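Local coordinates for protein formylmethanofuran--tetrahydromethanopterin formyltransferase (Methanosarcina barkeri, PDB 1M5S) that catalyses the reversible transfer of a formyl group from formylmethanofuran to tetrahydromethanopterin, an early step of methanogenesis from carbon dioxide, at residues K30-A33 / L34-A37; E255-K258 / A259-A263. All coordinates share one frame; numbering follows the deposited sequence. Where two conformers were deposited one is given.

Interaction 1 (K30-A33 / L34-A37); sequences KRWA and LVAA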
loop_
_atom_site.group_PDB
_atom_site.type_symbol
_atom_site.label_atom_id
_atom_site.label_comp_id
_atom_site.label_asym_id
_atom_site.label_seq_id
_atom_site.Cartn_x
_atom_site.Cartn_y
_atom_site.Cartn_z
ATOM N N LYS A 30 -7.463 -9.445 2.194
ATOM C CA LYS A 30 -6.454 -9.323 1.138
ATOM C C LYS A 30 -5.082 -8.979 1.705
ATOM O O LYS A 30 -4.075 -9.580 1.331
ATOM C CB LYS A 30 -6.853 -8.229 0.144
ATOM C CG LYS A 30 -7.879 -8.654 -0.894
ATOM C CD LYS A 30 -8.119 -7.539 -1.916
ATOM C CE LYS A 30 -6.868 -7.262 -2.746
ATOM N NZ LYS A 30 -6.697 -5.818 -3.093
ATOM N N ARG A 31 -5.058 -7.993 2.586
ATOM C CA ARG A 31 -3.821 -7.488 3.153
ATOM C C ARG A 31 -3.054 -8.581 3.937
ATOM O O ARG A 31 -1.817 -8.642 3.914
ATOM C CB ARG A 31 -4.149 -6.308 4.045
ATOM C CG ARG A 31 -2.944 -5.812 4.807
ATOM C CD ARG A 31 -2.642 -6.679 6.016
ATOM N NE ARG A 31 -1.778 -6.001 6.970
ATOM C CZ ARG A 31 -2.159 -4.970 7.730
ATOM N NH1 ARG A 31 -3.406 -4.487 7.669
ATOM N NH2 ARG A 31 -1.349 -4.348 8.594
ATOM N N TRP A 32 -3.773 -9.452 4.632
ATOM C CA TRP A 32 -3.123 -10.509 5.445
ATOM C C TRP A 32 -2.703 -11.691 4.568
ATOM O O TRP A 32 -1.784 -12.450 4.909
ATOM C CB TRP A 32 -4.053 -10.965 6.565
ATOM C CG TRP A 32 -4.115 -9.915 7.664
ATOM C CD1 TRP A 32 -5.191 -9.233 8.067
ATOM C CD2 TRP A 32 -3.004 -9.489 8.436
ATOM N NE1 TRP A 32 -4.751 -8.320 9.076
ATOM C CE2 TRP A 32 -3.461 -8.473 9.264
ATOM C CE3 TRP A 32 -1.652 -9.855 8.488
ATOM C CZ2 TRP A 32 -2.625 -7.751 10.124
ATOM C CZ3 TRP A 32 -0.823 -9.138 9.377
ATOM C CH2 TRP A 32 -1.287 -8.132 10.152
ATOM N N ALA A 33 -3.419 -11.894 3.470
ATOM C CA ALA A 33 -3.044 -12.926 2.514
ATOM C C ALA A 33 -1.765 -12.498 1.776
ATOM O O ALA A 33 -0.871 -13.315 1.563
ATOM C CB ALA A 33 -4.188 -13.167 1.523
ATOM N N LEU A 34 -1.628 -11.198 1.505
ATOM C CA LEU A 34 -0.444 -10.681 0.824
ATOM C C LEU A 34 0.789 -10.657 1.715
ATOM O O LEU A 34 1.891 -10.931 1.252
ATOM C CB LEU A 34 -0.694 -9.277 0.268
ATOM C CG LEU A 34 0.458 -8.653 -0.537
ATOM C CD1 LEU A 34 0.747 -9.489 -1.788
ATOM C CD2 LEU A 34 0.098 -7.224 -0.930
ATOM N N VAL A 35 0.608 -10.331 2.991
ATOM C CA VAL A 35 1.695 -10.417 3.962
ATOM C C VAL A 35 2.319 -11.821 4.013
ATOM O O VAL A 35 3.538 -11.964 3.889
ATOM C CB VAL A 35 1.205 -10.017 5.379
ATOM C CG1 VAL A 35 2.244 -10.388 6.431
ATOM C CG2 VAL A 35 0.935 -8.531 5.425
ATOM N N ALA A 36 1.469 -12.846 4.102
ATOM C CA ALA A 36 1.904 -14.247 4.170
ATOM C C ALA A 36 2.567 -14.714 2.875
ATOM O O ALA A 36 3.644 -15.304 2.899
ATOM C CB ALA A 36 0.716 -15.143 4.489
ATOM N N ALA A 37 1.918 -14.428 1.751
ATOM C CA ALA A 37 2.419 -14.808 0.437
ATOM C C ALA A 37 3.764 -14.177 0.143
ATOM O O ALA A 37 4.608 -14.781 -0.500
ATOM C CB ALA A 37 1.420 -14.411 -0.633
#

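Interaction 2 (E255-K258 / A259-A263); sequences ESIK and AAMKA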
loop_
_atom_site.group_PDB
_atom_site.type_symbol
_atom_site.label_atom_id
_atom_site.label_comp_id
_atom_site.label_asym_id
_atom_site.label_seq_id
_atom_site.Cartn_x
_atom_site.Cartn_y
_atom_site.Cartn_z
ATOM N N GLU A 255 2.020 -21.658 -22.919
ATOM C CA GLU A 255 0.955 -20.717 -23.268
ATOM C C GLU A 255 0.855 -19.570 -22.262
ATOM O O GLU A 255 0.581 -18.427 -22.636
ATOM C CB GLU A 255 -0.391 -21.444 -23.356
ATOM C CG GLU A 255 -0.417 -22.594 -24.365
ATOM C CD GLU A 255 -0.161 -23.961 -23.722
ATOM O OE1 GLU A 255 1.014 -24.299 -23.442
ATOM O OE2 GLU A 255 -1.140 -24.711 -23.517
ATOM N N SER A 256 1.111 -19.882 -20.993
ATOM C CA SER A 256 0.997 -18.916 -19.910
ATOM C C SER A 256 2.184 -17.972 -19.919
ATOM O O SER A 256 2.024 -16.771 -19.702
ATOM C CB SER A 256 0.916 -19.632 -18.561
ATOM O OG SER A 256 -0.287 -20.375 -18.459
ATOM N N ILE A 257 3.370 -18.515 -20.181
ATOM C CA ILE A 257 4.560 -17.695 -20.333
ATOM C C ILE A 257 4.378 -16.717 -21.488
ATOM O O ILE A 257 4.690 -15.535 -21.361
ATOM C CB ILE A 257 5.801 -18.551 -20.607
ATOM C CG1 ILE A 257 5.947 -19.623 -19.526
ATOM C CG2 ILE A 257 7.033 -17.660 -20.683
ATOM C CD1 ILE A 257 6.979 -19.317 -18.486
ATOM N N LYS A 258 3.806 -17.197 -22.588
ATOM C CA LYS A 258 3.589 -16.354 -23.760
ATOM C C LYS A 258 2.571 -15.263 -23.482
ATOM O O LYS A 258 2.774 -14.109 -23.854
ATOM C CB LYS A 258 3.133 -17.196 -24.953
ATOM C CG LYS A 258 4.268 -17.969 -25.600
ATOM C CD LYS A 258 3.777 -19.009 -26.598
ATOM C CE LYS A 258 4.931 -19.923 -27.012
ATOM N NZ LYS A 258 4.564 -20.851 -28.116
ATOM N N ALA A 259 1.482 -15.630 -22.815
ATOM C CA ALA A 259 0.465 -14.663 -22.425
ATOM C C ALA A 259 1.080 -13.554 -21.572
ATOM O O ALA A 259 0.747 -12.379 -21.743
ATOM C CB ALA A 259 -0.658 -15.360 -21.662
ATOM N N ALA A 260 2.027 -13.932 -20.715
ATOM C CA ALA A 260 2.675 -12.997 -19.798
ATOM C C ALA A 260 3.675 -12.098 -20.522
ATOM O O ALA A 260 3.716 -10.897 -20.281
ATOM C CB ALA A 260 3.368 -13.760 -18.668
ATOM N N MET A 261 4.486 -12.685 -21.397
ATOM C CA MET A 261 5.440 -11.921 -22.201
ATOM C C MET A 261 4.725 -10.916 -23.100
ATOM O O MET A 261 5.099 -9.745 -23.156
ATOM C CB MET A 261 6.286 -12.865 -23.057
ATOM C CG MET A 261 7.210 -13.756 -22.243
ATOM S SD MET A 261 8.183 -14.907 -23.244
ATOM C CE MET A 261 9.320 -13.808 -24.029
ATOM N N LYS A 262 3.637 -11.358 -23.724
ATOM C CA LYS A 262 2.872 -10.503 -24.616
ATOM C C LYS A 262 2.212 -9.340 -23.856
ATOM O O LYS A 262 2.364 -8.179 -24.244
ATOM C CB LYS A 262 1.814 -11.332 -25.351
ATOM C CG LYS A 262 0.953 -10.544 -26.331
ATOM C CD LYS A 262 -0.041 -11.447 -27.020
ATOM C CE LYS A 262 -0.965 -10.658 -27.917
ATOM N NZ LYS A 262 -1.865 -11.556 -28.688
ATOM N N ALA A 263 1.500 -9.656 -22.774
ATOM C CA ALA A 263 0.816 -8.641 -21.968
ATOM C C ALA A 263 1.817 -7.678 -21.340
ATOM O O ALA A 263 1.613 -6.455 -21.340
ATOM C CB ALA A 263 -0.021 -9.307 -20.882
#

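Interaction 1 (K30-A33 / L34-A37)
The first turns of the alpha-helix 30-41 bring R31 and W32 up against V35 on a face of the helix that meets a second subunit of the homotetramer. R31 and V35, one turn apart, run alongside each other in the same direction. The arginine starts with CG anti to its own backbone nitrogen (chi1 173°) and then bends at chi2, which carries the guanidinium past V35. There the methyl CG2 of V35 sits at the edge of the group, 4.0 Å from NE of R31. With CG1 anti to the valine nitrogen (chi1 168°), CG2 lies beside that nitrogen and comes within 3.1 Å of R31 O. The same methyl meets the indole of W32 obliquely, 4.2 Å from CE3. CD of R31 lies over the centre of that ring, 3.7 Å above its plane, and the guanidinium follows with one face toward CZ2 of W32. Thus the aliphatic part of the arginine packs on the indole while its charged end continues to E181 of the second subunit, whose OE2 forms a salt bridge with NH2; W32 also packs on L177 there. On the side facing the strands, A33, A36 and A37 have only methyl groups, which suits the close approach to V72 and I25. The backbone bonds are i to i+4: L34 N to K30 O, V35 N to R31 O, a weak one from A36 N to W32 O, and A37 N to A33 O at 3.0 Å.

Interaction 2 (E255-K258 / A259-A263)
I257 and M261, one turn apart, pass each other at a slant, with the sulfur of the methionine set against the branch methyl of the isoleucine: SD of M261 lies 3.9 Å from CG2 of I257. M261 directs CG beside its own backbone nitrogen (chi1 -67°), which lays CG over the preceding turn, 3.2 Å from the carbonyl oxygen of I257. The chain then runs straight to SD and bends at chi3, turning CE away from the isoleucine. On I257 it is CG2, anti to the backbone nitrogen, that does the touching, while CG1 lies beside that nitrogen, anti to the carbonyl carbon. A flexible thioether beside a beta-branched side chain suits a buried helix face, because the methionine can fit its shape to what surrounds it. Here that is F291 of strand 289-292, which both residues touch, and I249 of strand 243-251. The helix 254-268 thus packs on strands of the alpha/beta sandwich, and A260, small enough for close approach, rests on I249 and T193. K258 borders this face, its extended stem against F291 and L296 and its NZ in a long, weak ion pair with E254; K262, also extended, packs on F297. S256 OG hydrogen-bonds to OD1 of D253, just ahead of the helix. The backbone is regular, with A259 N donating to E255 O and A260 N to S256 O. M261 N reaches I257 O at 2.9 Å, nearly in line with the carbonyl bond, and K262 N bonds to K258 O at 2.9 Å with an N-H...O angle of 163°.

Overall arrangement
Both interactions are local contacts within a single helix, and they come in series along the chain: 30-37 lies on helix 30-41, near the start of the protein, and 255-263 on helix 254-268, close to its end. Their centres are 25 Å apart and their nearest atoms about 18 Å, so they do not touch. They belong to different parts of the chain, the second to the region known as the proximal lobe of the FTR family. Strand 12-26 connects their surroundings: it packs under interaction 1 and pairs with strand 289-292, which lies against interaction 2. Their settings differ in the tetramer, since interaction 1 meets two other subunits whereas no other chain touches interaction 2.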